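Local coordinates for protein interleukin-15 receptor alpha chain (Mus musculus, PDB 2PSM) that probably binds the cytokine interleukin-15 through its sushi domain, as the alpha chain of the interleukin-15 receptor, at residues Ile17-Ile22 and Ser39-Lys44; Glu52-Lys57 and Val61-Thr66. All blocks are in the same frame, centred on the assembly; numbering follows the deposited sequence.

Interaction 1: residues Ile17-Ile22 and Ser39-Lys44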
loop_
_atom_site.group_PDB
_atom_site.type_symbol
_atom_site.label_atom_id
_atom_site.label_comp_id
_atom_site.label_asym_id
_atom_site.label_seq_id
_atom_site.Cartn_x
_atom_site.Cartn_y
_atom_site.Cartn_z
ATOM N N ILE B 17 16.891 -1.452 10.319
ATOM C CA ILE B 17 15.594 -0.925 10.707
ATOM C C ILE B 17 15.234 -1.611 12.016
ATOM O O ILE B 17 15.484 -2.806 12.169
ATOM C CB ILE B 17 14.521 -1.246 9.641
ATOM C CG1 ILE B 17 14.816 -0.470 8.350
ATOM C CG2 ILE B 17 13.136 -0.900 10.178
ATOM C CD1 ILE B 17 14.652 1.034 8.479
ATOM N N GLU B 18 14.657 -0.863 12.953
ATOM C CA GLU B 18 14.286 -1.419 14.256
ATOM C C GLU B 18 13.203 -2.505 14.175
ATOM O O GLU B 18 12.144 -2.304 13.570
ATOM C CB GLU B 18 13.827 -0.293 15.196
ATOM C CG GLU B 18 13.471 -0.775 16.600
ATOM C CD GLU B 18 13.120 0.355 17.562
ATOM O OE1 GLU B 18 12.285 1.216 17.207
ATOM O OE2 GLU B 18 13.671 0.372 18.685
ATOM N N HIS B 19 13.484 -3.655 14.787
ATOM C CA HIS B 19 12.558 -4.788 14.822
ATOM C C HIS B 19 12.398 -5.434 13.449
ATOM O O HIS B 19 11.350 -5.998 13.122
ATOM C CB HIS B 19 11.194 -4.331 15.353
ATOM C CG HIS B 19 11.252 -3.759 16.735
ATOM N ND1 HIS B 19 10.463 -2.702 17.139
ATOM C CD2 HIS B 19 12.013 -4.091 17.804
ATOM C CE1 HIS B 19 10.739 -2.406 18.396
ATOM N NE2 HIS B 19 11.676 -3.234 18.823
ATOM N N ALA B 20 13.457 -5.364 12.655
ATOM C CA ALA B 20 13.444 -5.934 11.320
ATOM C C ALA B 20 14.838 -6.406 10.963
ATOM O O ALA B 20 15.826 -5.935 11.524
ATOM C CB ALA B 20 12.982 -4.887 10.313
ATOM N N ASP B 21 14.905 -7.340 10.024
ATOM C CA ASP B 21 16.170 -7.871 9.545
ATOM C C ASP B 21 16.079 -7.912 8.023
ATOM O O ASP B 21 14.991 -7.786 7.447
ATOM C CB ASP B 21 16.406 -9.285 10.095
ATOM N N ILE B 22 17.221 -8.083 7.374
ATOM C CA ILE B 22 17.247 -8.162 5.927
ATOM C C ILE B 22 18.432 -8.989 5.459
ATOM O O ILE B 22 19.536 -8.883 5.994
ATOM C CB ILE B 22 17.312 -6.758 5.283
ATOM C CG1 ILE B 22 17.222 -6.883 3.761
ATOM C CG2 ILE B 22 18.590 -6.046 5.705
ATOM C CD1 ILE B 22 17.059 -5.549 3.038
ATOM N N SER B 39 9.682 -11.625 14.273
ATOM C CA SER B 39 8.524 -12.347 14.788
ATOM C C SER B 39 7.934 -11.554 15.950
ATOM O O SER B 39 8.655 -11.119 16.843
ATOM C CB SER B 39 8.943 -13.744 15.263
ATOM O OG SER B 39 7.856 -14.422 15.865
ATOM N N GLY B 40 6.620 -11.369 15.928
ATOM C CA GLY B 40 5.953 -10.609 16.966
ATOM C C GLY B 40 5.679 -9.184 16.510
ATOM O O GLY B 40 4.941 -8.459 17.162
ATOM N N PHE B 41 6.267 -8.791 15.381
ATOM C CA PHE B 41 6.098 -7.440 14.830
ATOM C C PHE B 41 5.457 -7.472 13.433
ATOM O O PHE B 41 5.583 -8.459 12.709
ATOM C CB PHE B 41 7.466 -6.736 14.765
ATOM C CG PHE B 41 8.081 -6.483 16.119
ATOM C CD1 PHE B 41 7.722 -5.372 16.862
ATOM C CD2 PHE B 41 8.985 -7.390 16.664
ATOM C CE1 PHE B 41 8.246 -5.159 18.137
ATOM C CE2 PHE B 41 9.517 -7.192 17.940
ATOM C CZ PHE B 41 9.146 -6.072 18.679
ATOM N N LYS B 42 4.782 -6.388 13.058
ATOM C CA LYS B 42 4.115 -6.303 11.754
ATOM C C LYS B 42 4.461 -5.024 11.003
ATOM O O LYS B 42 4.605 -3.957 11.605
ATOM C CB LYS B 42 2.588 -6.345 11.921
ATOM C CG LYS B 42 2.002 -7.695 12.297
ATOM C CD LYS B 42 2.190 -8.708 11.191
ATOM C CE LYS B 42 1.464 -10.002 11.511
ATOM N NZ LYS B 42 1.861 -11.094 10.574
ATOM N N ARG B 43 4.578 -5.134 9.681
ATOM C CA ARG B 43 4.862 -3.973 8.841
ATOM C C ARG B 43 3.675 -3.033 9.032
ATOM O O ARG B 43 2.521 -3.430 8.830
ATOM C CB ARG B 43 4.954 -4.382 7.365
ATOM C CG ARG B 43 4.874 -3.204 6.390
ATOM C CD ARG B 43 4.935 -3.667 4.940
ATOM N NE ARG B 43 3.717 -4.374 4.538
ATOM C CZ ARG B 43 2.560 -3.782 4.248
ATOM N NH1 ARG B 43 2.443 -2.463 4.301
ATOM N NH2 ARG B 43 1.511 -4.514 3.910
ATOM N N LYS B 44 3.946 -1.805 9.446
ATOM C CA LYS B 44 2.868 -0.851 9.640
ATOM C C LYS B 44 2.214 -0.532 8.304
ATOM O O LYS B 44 2.902 -0.334 7.299
ATOM C CB LYS B 44 3.393 0.444 10.252
ATOM C CG LYS B 44 2.287 1.440 10.538
ATOM C CD LYS B 44 2.830 2.703 11.161
ATOM C CE LYS B 44 1.708 3.635 11.581
ATOM N NZ LYS B 44 2.274 4.804 12.309
#
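The imidazole of H19 lies nearly flat on the phenyl ring of F41, and this one aromatic pair makes up the contact. Stacking is shown by ring planes inclined by only 10° and centroids 4.0 Å apart. The offset shows in the displacement of H19 CG, which lies above the F41 ring toward its rim, on the CE1 and CZ side. H19 ND1 approaches F41 CE1 to 3.5 Å, and H19 CD2 reaches F41 CZ at 3.6 Å.

A CH-pi contact continues the overlap toward the backbone. H19 CB stands over the F41 face, 3.8 Å from the ring centroid and 9° off its normal. In both residues CG is anti to the carbonyl carbon (chi1 -60° for H19), a choice that brings the two rings face to face in adjacent, nearly parallel layers.

The other face of the imidazole is covered from within its own turn, where E18 CG sits over the ring centre, 3.5 Å above the plane. The imidazole is thus sandwiched between E18 and F41. The backbone beneath is a type II beta turn from I17 to A20, with a weak A20 N to I17 O bond. An alanine in place of H19 would keep CB but is likely to leave the outer end of the F41 face without its stacking mate.

H19 leads into strand 20-21, which pairs with strand 32-37, whereas F41 begins strand 41-43, which pairs with strand 71-73. The stack therefore bridges two small sheets, with H19 also touching C71 and F41 touching R73. Farther along strand 41-43, R43 is salt-bridged to acidic groups on the chain of another protein, probably the cytokine.

Interaction 2: residues Glu52-Lys57 and Val61-Thr66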
loop_
_atom_site.group_PDB
_atom_site.type_symbol
_atom_site.label_atom_id
_atom_site.label_comp_id
_atom_site.label_asym_id
_atom_site.label_seq_id
_atom_site.Cartn_x
_atom_site.Cartn_y
_atom_site.Cartn_z
ATOM N N GLU B 52 15.589 -0.389 -3.079
ATOM C CA GLU B 52 16.118 -0.748 -4.385
ATOM C C GLU B 52 17.480 -0.109 -4.564
ATOM O O GLU B 52 17.703 1.014 -4.114
ATOM C CB GLU B 52 15.192 -0.259 -5.500
ATOM C CG GLU B 52 15.624 -0.724 -6.882
ATOM C CD GLU B 52 14.686 -0.261 -7.978
ATOM O OE1 GLU B 52 13.455 -0.292 -7.753
ATOM O OE2 GLU B 52 15.180 0.119 -9.066
ATOM N N CYS B 53 18.393 -0.827 -5.211
ATOM C CA CYS B 53 19.727 -0.296 -5.449
ATOM C C CYS B 53 19.714 0.505 -6.744
ATOM O O CYS B 53 19.621 -0.064 -7.832
ATOM C CB CYS B 53 20.755 -1.425 -5.541
ATOM S SG CYS B 53 22.419 -0.755 -5.831
ATOM N N VAL B 54 19.787 1.828 -6.617
ATOM C CA VAL B 54 19.763 2.717 -7.771
ATOM C C VAL B 54 21.105 3.409 -7.939
ATOM O O VAL B 54 21.776 3.748 -6.960
ATOM C CB VAL B 54 18.656 3.794 -7.638
ATOM C CG1 VAL B 54 17.309 3.127 -7.372
ATOM C CG2 VAL B 54 18.992 4.767 -6.530
ATOM N N ILE B 55 21.484 3.620 -9.193
ATOM C CA ILE B 55 22.754 4.241 -9.526
ATOM C C ILE B 55 22.672 5.738 -9.789
ATOM O O ILE B 55 21.675 6.253 -10.298
ATOM C CB ILE B 55 23.369 3.576 -10.786
ATOM C CG1 ILE B 55 24.773 4.128 -11.053
ATOM C CG2 ILE B 55 22.473 3.830 -12.002
ATOM C CD1 ILE B 55 25.817 3.657 -10.062
ATOM N N ASN B 56 23.737 6.433 -9.414
ATOM C CA ASN B 56 23.849 7.856 -9.668
ATOM C C ASN B 56 24.765 7.883 -10.892
ATOM O O ASN B 56 25.987 7.829 -10.752
ATOM C CB ASN B 56 24.525 8.563 -8.490
ATOM C CG ASN B 56 24.656 10.056 -8.705
ATOM O OD1 ASN B 56 24.819 10.524 -9.834
ATOM N ND2 ASN B 56 24.600 10.817 -7.617
ATOM N N LYS B 57 24.172 7.924 -12.085
ATOM C CA LYS B 57 24.932 7.937 -13.339
ATOM C C LYS B 57 26.014 9.009 -13.339
ATOM O O LYS B 57 27.095 8.826 -13.901
ATOM C CB LYS B 57 24.004 8.195 -14.532
ATOM C CG LYS B 57 22.969 7.118 -14.808
ATOM C CD LYS B 57 22.120 7.519 -16.009
ATOM C CE LYS B 57 21.003 6.522 -16.284
ATOM N NZ LYS B 57 20.131 6.961 -17.421
ATOM N N VAL B 61 28.096 6.001 -8.519
ATOM C CA VAL B 61 27.973 5.447 -7.181
ATOM C C VAL B 61 26.518 5.077 -6.937
ATOM O O VAL B 61 25.605 5.881 -7.153
ATOM C CB VAL B 61 28.453 6.437 -6.095
ATOM C CG1 VAL B 61 29.883 6.870 -6.397
ATOM C CG2 VAL B 61 27.523 7.638 -6.015
ATOM N N ALA B 62 26.310 3.839 -6.506
ATOM C CA ALA B 62 24.977 3.334 -6.239
ATOM C C ALA B 62 24.668 3.419 -4.750
ATOM O O ALA B 62 25.571 3.444 -3.915
ATOM C CB ALA B 62 24.862 1.887 -6.724
ATOM N N HIS B 63 23.383 3.470 -4.432
ATOM C CA HIS B 63 22.923 3.540 -3.053
ATOM C C HIS B 63 21.522 2.952 -2.994
ATOM O O HIS B 63 20.809 2.895 -4.004
ATOM C CB HIS B 63 22.891 4.992 -2.573
ATOM C CG HIS B 63 21.865 5.833 -3.267
ATOM N ND1 HIS B 63 20.524 5.786 -2.950
ATOM C CD2 HIS B 63 21.978 6.711 -4.292
ATOM C CE1 HIS B 63 19.856 6.600 -3.749
ATOM N NE2 HIS B 63 20.714 7.173 -4.573
ATOM N N TRP B 64 21.145 2.498 -1.807
ATOM C CA TRP B 64 19.828 1.936 -1.582
ATOM C C TRP B 64 18.842 3.080 -1.401
ATOM O O TRP B 64 19.181 4.102 -0.797
ATOM C CB TRP B 64 19.827 1.080 -0.317
ATOM C CG TRP B 64 20.564 -0.208 -0.450
ATOM C CD1 TRP B 64 21.748 -0.545 0.148
ATOM C CD2 TRP B 64 20.156 -1.351 -1.208
ATOM N NE1 TRP B 64 22.100 -1.831 -0.191
ATOM C CE2 TRP B 64 21.143 -2.349 -1.023
ATOM C CE3 TRP B 64 19.053 -1.632 -2.024
ATOM C CZ2 TRP B 64 21.058 -3.607 -1.627
ATOM C CZ3 TRP B 64 18.967 -2.887 -2.623
ATOM C CH2 TRP B 64 19.964 -3.858 -2.422
ATOM N N THR B 65 17.635 2.926 -1.939
ATOM C CA THR B 65 16.619 3.958 -1.771
ATOM C C THR B 65 16.300 3.992 -0.282
ATOM O O THR B 65 16.542 3.017 0.425
ATOM C CB THR B 65 15.338 3.630 -2.552
ATOM O OG1 THR B 65 14.978 2.264 -2.328
ATOM C CG2 THR B 65 15.548 3.863 -4.034
ATOM N N THR B 66 15.764 5.108 0.199
ATOM C CA THR B 66 15.446 5.236 1.619
ATOM C C THR B 66 14.159 4.493 1.984
ATOM O O THR B 66 13.087 4.785 1.450
ATOM C CB THR B 66 15.299 6.708 2.009
ATOM O OG1 THR B 66 16.518 7.396 1.707
ATOM C CG2 THR B 66 15.014 6.839 3.495
#
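W64 reaches back across the hairpin to E52 and C53, and its side chain can be traced outward from the strand. At its root, the W64 CA hydrogen points to E52 O in a CA-H...O contact. From CB the torsion sets CG anti to the carbonyl carbon (chi1 -72°), which turns the six-membered ring toward the neighbouring strand, its edge against the E52 backbone (E52 N in the ring plane) and one face to C53 CB. There CE3 comes within 3.4 Å of E52 C, and CZ3 meets C53 CB at 3.7 Å. That CB lies 4.0 Å from the six-membered centroid, in a CH-pi contact, and CH2 also lies near it. C53 SG adds a sulfur-aromatic contact and touches A62 CB at 3.7 Å. The indole NE1 leaves the contact and bonds P12 O.

C53 with W64 and I55 with A62 are antiparallel non-hydrogen-bonded pairs, with side chains on one face of the sheet; I55 CD1 closes on A62 CB. V54 and H63, on the other face, form a hydrogen-bonded pair with two reciprocal backbone bonds. V54 CG2 lies over the H63 imidazole, while H63 ND1 donates to W64 O at 3.0 Å, almost straight (177°) and in the ring plane although well above the carbonyl plane. Where the strand ends, T65 OG1 accepts E52 N at 2.8 Å and T65 N returns a bond to E52 O.

Chemically, then, one face is apolar: the indole and A62 pack against the buried half-cystine of the C11-C53 disulfide, and I55 extends this face beyond A62. Such a tryptophan beside a disulfide is a hallmark of the sushi domain, and here the only N-H of its side chain is spent on P12 O, next to C11.

How the interactions relate
Going from the N terminus, interaction 1 closes a loop of 16 residues that holds strand 32-37. The chain then runs through strand 41-43 into strand 50-56, and interaction 2 closes a tight hairpin with three residues between its segments. The two are in series, neither enclosing nor crossing the other. It is the disulfides that interlace: C11-C53 spans interaction 1, and C37-C71 spans interaction 2. Both contacts reach the four-stranded sheet, at its outermost strands 20-21 and 61-64, but their centres are about 23 Å apart on opposite sides of the chain's centre. Interaction 1 joins that sheet to the two-stranded one; interaction 2 joins its last two strands.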